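Local coordinates for protein putative metal-dependent hydrolase (Parabacteroides distasonis ATCC 8503, PDB 3KL7) that probably acts as a zinc-dependent hydrolase of the metallo-beta-lactamase superfamily, holding two zinc ions in its active site, at residues S48-P53 / P64-I69; P128-T133 / D165-K170. One frame throughout, in Å; residues are numbered along the deposited sequence.

Interaction 1 of 2, residues S48-P53 / P64-I69; sequences SIQVDP and PKADII
The carboxylate of D67 meets the backbone of S48 through OD2, whose anti lone pair, facing away from OD1, takes S48 N at 3.0 Å and nearly straight (164°), while OD1 forms a salt bridge with K89. The ring of P53 lays its CG and CD against I69 CG2 (CD to CG2 3.9 Å), at about a right angle to that side chain. The amide of Q50, its chain bent at chi2 (-77°), gives NE2 to a water that S48 OG and P64 O also hold, so three polar groups share one solvent molecule.

The backbones run parallel. S48 O accepts D67 N at 2.8 Å and, weakly, I68 N at 3.3 Å; Q50 N bonds to I68 O at 2.9 Å. Beta-branched I49 and I68 suit the extended chain and lie side by side, I49 CG1 4.0 Å from I68 CB.

These are the adjoining strands 47-51 and 68-71 of one sheet of the metallo-beta-lactamase fold, with strand 39-44 next to 47-51 on its other side. Helix 81-87 covers Q50 and I69 through V87, and I84 also touches I69; I68, on the opposite face, meets Y121 and M122.

Interaction 2 of 2, residues P128-T133 / D165-K170; sequences PAYNTT and DIPEMK
I166 pushes its branched side chain against the ring of Y130; most of its atoms meet that residue, and the two branches then go on to T132 and P128. CB lies near the phenol end, 3.8 Å from Y130 OH. The CG2 methyl sits over the centre of the ring, 3.6 Å from the centroid and only 13° off the normal, a CH-pi contact; the same methyl also touches the Y130 carbonyl O and, at 3.5 Å, T132 CG2. The other branch ends in CD1, which reaches Y130 CE1 at 3.5 Å and then P128, whose CB is 3.9 Å away. With CG1 placed between the backbone N and the carbonyl carbon (chi1 59°), CG2 is directed onto the ring while CD1 runs on to the proline. A beta-branched, wholly apolar residue suits this place because it can fill two directions at once.

P128 CB also lies at the ring's edge, in its plane, so Y130 is bordered there by its own segment. At the ring's tip, Y130 OH donates to E168 OE1 at 2.5 Å, and OE1 receives it on its syn lone pair, the side of OE2; the carboxylate stands almost perpendicular to the ring (82°). OE2 pairs with R142, a second partner that limits how the carboxylate can turn, and P128 CG rests on E168 CG at 4.0 Å. A tyrosine fits because its face is apolar and its hydroxyl polar.

N131 faces away from this contact and bonds H140, a zinc ligand. The segment 128-133 leaves strand 123-128, while 165-170, entering a 3-10 turn ahead of strand 177-181, leans on helix 190-200: D165 pairs with K195, and selenomethionine M169 packs on A196 and M199.

Interactions 1 and 2 lie on opposite sides of the chain's centre, about 26 Å apart between their centres and without touching. Interaction 1 is the more buried: it joins neighbouring strands of one sheet, and its bonds are largely backbone ones, with aliphatic side chains on both faces. Interaction 2 is only partly buried and ties two loops that flank strands of the other sheet, relying mainly on side chains: a ring face, a phenol and a carboxylate. Both approach the zinc site from different sides, interaction 2 more closely, and neither supplies a ligand. Each segment 48-53 and 128-133 nevertheless offers a second-shell partner to a zinc-binding histidine, the former through D52, which bonds H78.

Interaction 1 of 2, residues S48-P53 / P64-I69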
loop_
_atom_site.group_PDB
_atom_site.type_symbol
_atom_site.label_atom_id
_atom_site.label_comp_id
_atom_site.label_asym_id
_atom_site.label_seq_id
_atom_site.Cartn_x
_atom_site.Cartn_y
_atom_site.Cartn_z
ATOM N N SER A 48 -10.092 -12.007 -1.756
ATOM C CA SER A 48 -10.123 -10.603 -2.129
ATOM C C SER A 48 -9.632 -9.728 -0.964
ATOM O O SER A 48 -10.116 -9.844 0.154
ATOM C CB SER A 48 -11.520 -10.201 -2.538
ATOM O OG SER A 48 -11.556 -8.842 -2.914
ATOM N N ILE A 49 -8.654 -8.867 -1.251
ATOM C CA ILE A 49 -8.022 -8.023 -0.240
ATOM C C ILE A 49 -8.154 -6.568 -0.628
ATOM O O ILE A 49 -7.708 -6.168 -1.691
ATOM C CB ILE A 49 -6.541 -8.330 -0.121
ATOM C CG1 ILE A 49 -6.325 -9.791 0.357
ATOM C CG2 ILE A 49 -5.866 -7.321 0.849
ATOM C CD1 ILE A 49 -5.329 -10.587 -0.509
ATOM N N GLN A 50 -8.770 -5.776 0.233
ATOM C CA GLN A 50 -8.874 -4.356 -0.010
ATOM C C GLN A 50 -7.880 -3.626 0.854
ATOM O O GLN A 50 -7.758 -3.910 2.056
ATOM C CB GLN A 50 -10.280 -3.852 0.289
ATOM C CG GLN A 50 -11.366 -4.455 -0.593
ATOM C CD GLN A 50 -11.409 -3.853 -1.989
ATOM O OE1 GLN A 50 -10.645 -2.942 -2.310
ATOM N NE2 GLN A 50 -12.322 -4.361 -2.830
ATOM N N VAL A 51 -7.165 -2.680 0.234
ATOM C CA VAL A 51 -6.240 -1.806 0.923
ATOM C C VAL A 51 -6.766 -0.367 0.930
ATOM O O VAL A 51 -7.078 0.198 -0.122
ATOM C CB VAL A 51 -4.874 -1.811 0.219
ATOM C CG1 VAL A 51 -3.848 -0.939 0.992
ATOM C CG2 VAL A 51 -4.385 -3.229 0.050
ATOM N N ASP A 52 -6.839 0.226 2.118
ATOM C CA ASP A 52 -7.273 1.633 2.283
ATOM C C ASP A 52 -8.475 1.976 1.381
ATOM O O ASP A 52 -8.432 2.948 0.612
ATOM C CB ASP A 52 -6.111 2.598 1.994
ATOM C CG ASP A 52 -4.920 2.453 3.005
ATOM O OD1 ASP A 52 -5.092 1.822 4.077
ATOM O OD2 ASP A 52 -3.808 2.996 2.710
ATOM N N PRO A 53 -9.563 1.184 1.476
ATOM C CA PRO A 53 -10.724 1.429 0.621
ATOM C C PRO A 53 -11.442 2.713 1.004
ATOM O O PRO A 53 -11.744 2.933 2.202
ATOM C CB PRO A 53 -11.607 0.227 0.892
ATOM C CG PRO A 53 -11.298 -0.134 2.326
ATOM C CD PRO A 53 -9.821 0.121 2.460
ATOM N N PRO A 64 -16.461 -7.743 -5.072
ATOM C CA PRO A 64 -16.692 -8.909 -4.232
ATOM C C PRO A 64 -16.337 -8.563 -2.788
ATOM O O PRO A 64 -15.562 -7.605 -2.547
ATOM C CB PRO A 64 -15.717 -9.965 -4.808
ATOM C CG PRO A 64 -14.673 -9.184 -5.498
ATOM C CD PRO A 64 -15.366 -7.967 -6.038
ATOM N N LYS A 65 -16.898 -9.307 -1.837
ATOM C CA LYS A 65 -16.714 -8.979 -0.439
ATOM C C LYS A 65 -15.299 -9.313 0.020
ATOM O O LYS A 65 -14.764 -10.388 -0.289
ATOM C CB LYS A 65 -17.756 -9.682 0.426
ATOM C CG LYS A 65 -19.229 -9.320 0.069
ATOM C CD LYS A 65 -19.492 -7.786 0.078
ATOM C CE LYS A 65 -20.965 -7.481 -0.157
ATOM N NZ LYS A 65 -21.240 -6.027 -0.354
ATOM N N ALA A 66 -14.692 -8.368 0.748
ATOM C CA ALA A 66 -13.334 -8.514 1.253
ATOM C C ALA A 66 -13.190 -9.697 2.207
ATOM O O ALA A 66 -13.960 -9.849 3.150
ATOM C CB ALA A 66 -12.908 -7.233 1.962
ATOM N N ASP A 67 -12.205 -10.530 1.954
ATOM C CA ASP A 67 -11.751 -11.479 2.956
ATOM C C ASP A 67 -10.861 -10.737 3.952
ATOM O O ASP A 67 -10.811 -11.078 5.140
ATOM C CB ASP A 67 -10.970 -12.611 2.305
ATOM C CG ASP A 67 -11.858 -13.536 1.488
ATOM O OD1 ASP A 67 -12.605 -14.318 2.094
ATOM O OD2 ASP A 67 -11.800 -13.480 0.234
ATOM N N ILE A 68 -10.173 -9.714 3.461
ATOM C CA ILE A 68 -9.255 -8.949 4.269
ATOM C C ILE A 68 -9.294 -7.490 3.898
ATOM O O ILE A 68 -9.314 -7.159 2.712
ATOM C CB ILE A 68 -7.796 -9.449 4.081
ATOM C CG1 ILE A 68 -7.700 -10.931 4.482
ATOM C CG2 ILE A 68 -6.805 -8.589 4.923
ATOM C CD1 ILE A 68 -6.351 -11.539 4.201
ATOM N N ILE A 69 -9.300 -6.609 4.920
ATOM C CA ILE A 69 -9.160 -5.163 4.709
ATOM C C ILE A 69 -7.947 -4.666 5.469
ATOM O O ILE A 69 -7.841 -4.835 6.685
ATOM C CB ILE A 69 -10.437 -4.369 5.158
ATOM C CG1 ILE A 69 -11.686 -4.893 4.391
ATOM C CG2 ILE A 69 -10.230 -2.794 4.947
ATOM C CD1 ILE A 69 -13.001 -4.379 4.909
HETATM O O HOH W 1 -13.074 -6.858 -1.900
#

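Interaction 2 of 2, residues P128-T133 / D165-K170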
loop_
_atom_site.group_PDB
_atom_site.type_symbol
_atom_site.label_atom_id
_atom_site.label_comp_id
_atom_site.label_asym_id
_atom_site.label_seq_id
_atom_site.Cartn_x
_atom_site.Cartn_y
_atom_site.Cartn_z
ATOM N N PRO A 128 7.631 0.828 9.067
ATOM C CA PRO A 128 7.361 2.227 9.320
ATOM C C PRO A 128 6.935 3.005 8.076
ATOM O O PRO A 128 7.267 2.631 6.949
ATOM C CB PRO A 128 8.707 2.760 9.866
ATOM C CG PRO A 128 9.487 1.563 10.228
ATOM C CD PRO A 128 9.039 0.490 9.312
ATOM N N ALA A 129 6.194 4.072 8.301
ATOM C CA ALA A 129 5.801 4.971 7.260
ATOM C C ALA A 129 5.568 6.358 7.937
ATOM O O ALA A 129 4.568 6.539 8.664
ATOM C CB ALA A 129 4.529 4.463 6.573
ATOM N N TYR A 130 6.510 7.310 7.713
ATOM C CA TYR A 130 6.464 8.649 8.372
ATOM C C TYR A 130 7.244 9.725 7.606
ATOM O O TYR A 130 8.044 9.425 6.693
ATOM C CB TYR A 130 7.016 8.569 9.796
ATOM C CG TYR A 130 8.462 8.108 9.865
ATOM C CD1 TYR A 130 8.782 6.749 9.834
ATOM C CD2 TYR A 130 9.510 9.030 9.961
ATOM C CE1 TYR A 130 10.099 6.315 9.893
ATOM C CE2 TYR A 130 10.826 8.612 10.018
ATOM C CZ TYR A 130 11.121 7.242 9.981
ATOM O OH TYR A 130 12.440 6.809 10.040
ATOM N N ASN A 131 7.015 10.977 7.989
ATOM C CA ASN A 131 7.639 12.120 7.332
ATOM C C ASN A 131 8.984 12.410 7.949
ATOM O O ASN A 131 9.162 12.290 9.159
ATOM C CB ASN A 131 6.734 13.353 7.447
ATOM C CG ASN A 131 5.527 13.284 6.514
ATOM O OD1 ASN A 131 4.416 12.888 6.931
ATOM N ND2 ASN A 131 5.732 13.659 5.240
ATOM N N THR A 132 9.938 12.796 7.119
ATOM C CA THR A 132 11.281 13.120 7.609
ATOM C C THR A 132 11.560 14.642 7.556
ATOM O O THR A 132 12.395 15.144 8.295
ATOM C CB THR A 132 12.313 12.383 6.811
ATOM O OG1 THR A 132 12.142 12.697 5.424
ATOM C CG2 THR A 132 12.142 10.863 7.002
ATOM N N THR A 133 10.839 15.363 6.686
ATOM C CA THR A 133 11.030 16.819 6.543
ATOM C C THR A 133 10.605 17.559 7.819
ATOM O O THR A 133 9.509 17.344 8.332
ATOM C CB THR A 133 10.213 17.384 5.340
ATOM O OG1 THR A 133 10.573 16.692 4.160
ATOM C CG2 THR A 133 10.477 18.850 5.146
ATOM N N ASP A 165 11.174 9.380 2.140
ATOM C CA ASP A 165 12.270 8.435 1.873
ATOM C C ASP A 165 13.020 8.122 3.152
ATOM O O ASP A 165 14.163 8.540 3.342
ATOM C CB ASP A 165 13.226 8.989 0.807
ATOM C CG ASP A 165 13.743 10.396 1.147
ATOM O OD1 ASP A 165 12.946 11.223 1.633
ATOM O OD2 ASP A 165 14.945 10.666 0.917
ATOM N N ILE A 166 12.378 7.362 4.021
ATOM C CA ILE A 166 12.918 7.097 5.349
ATOM C C ILE A 166 14.064 6.088 5.283
ATOM O O ILE A 166 14.112 5.267 4.358
ATOM C CB ILE A 166 11.811 6.602 6.306
ATOM C CG1 ILE A 166 11.144 5.301 5.774
ATOM C CG2 ILE A 166 10.785 7.676 6.500
ATOM C CD1 ILE A 166 10.239 4.629 6.790
ATOM N N PRO A 167 15.004 6.147 6.271
ATOM C CA PRO A 167 16.205 5.288 6.261
ATOM C C PRO A 167 15.914 3.803 6.436
ATOM O O PRO A 167 16.746 2.967 6.074
ATOM C CB PRO A 167 17.045 5.822 7.451
ATOM C CG PRO A 167 16.090 6.469 8.338
ATOM C CD PRO A 167 14.984 7.038 7.449
ATOM N N GLU A 168 14.750 3.480 6.989
ATOM C CA GLU A 168 14.356 2.100 7.174
ATOM C C GLU A 168 14.052 1.400 5.849
ATOM O O GLU A 168 13.921 0.189 5.806
ATOM C CB GLU A 168 13.126 1.994 8.092
ATOM C CG GLU A 168 13.426 2.169 9.568
ATOM C CD GLU A 168 13.193 3.585 10.060
ATOM O OE1 GLU A 168 13.271 4.545 9.247
ATOM O OE2 GLU A 168 12.931 3.739 11.272
HETATM N N MSE A 169 13.928 2.149 4.779
HETATM C CA MSE A 169 13.702 1.517 3.501
HETATM C C MSE A 169 14.920 0.701 3.056
HETATM O O MSE A 169 14.782 -0.245 2.321
HETATM C CB MSE A 169 13.269 2.530 2.454
HETATM C CG MSE A 169 11.775 2.737 2.454
HETATM SE SE MSE A 169 11.299 4.134 1.392
HETATM C CE MSE A 169 9.403 4.262 1.796
ATOM N N LYS A 170 16.114 1.065 3.552
ATOM C CA LYS A 170 17.332 0.257 3.292
ATOM C C LYS A 170 17.165 -1.170 3.825
ATOM O O LYS A 170 17.820 -2.078 3.363
ATOM C CB LYS A 170 18.579 0.912 3.921
ATOM C CG LYS A 170 19.111 2.148 3.141
ATOM C CD LYS A 170 20.400 2.775 3.836
ATOM C CE LYS A 170 20.035 3.577 5.130
ATOM N NZ LYS A 170 21.259 3.870 6.010
#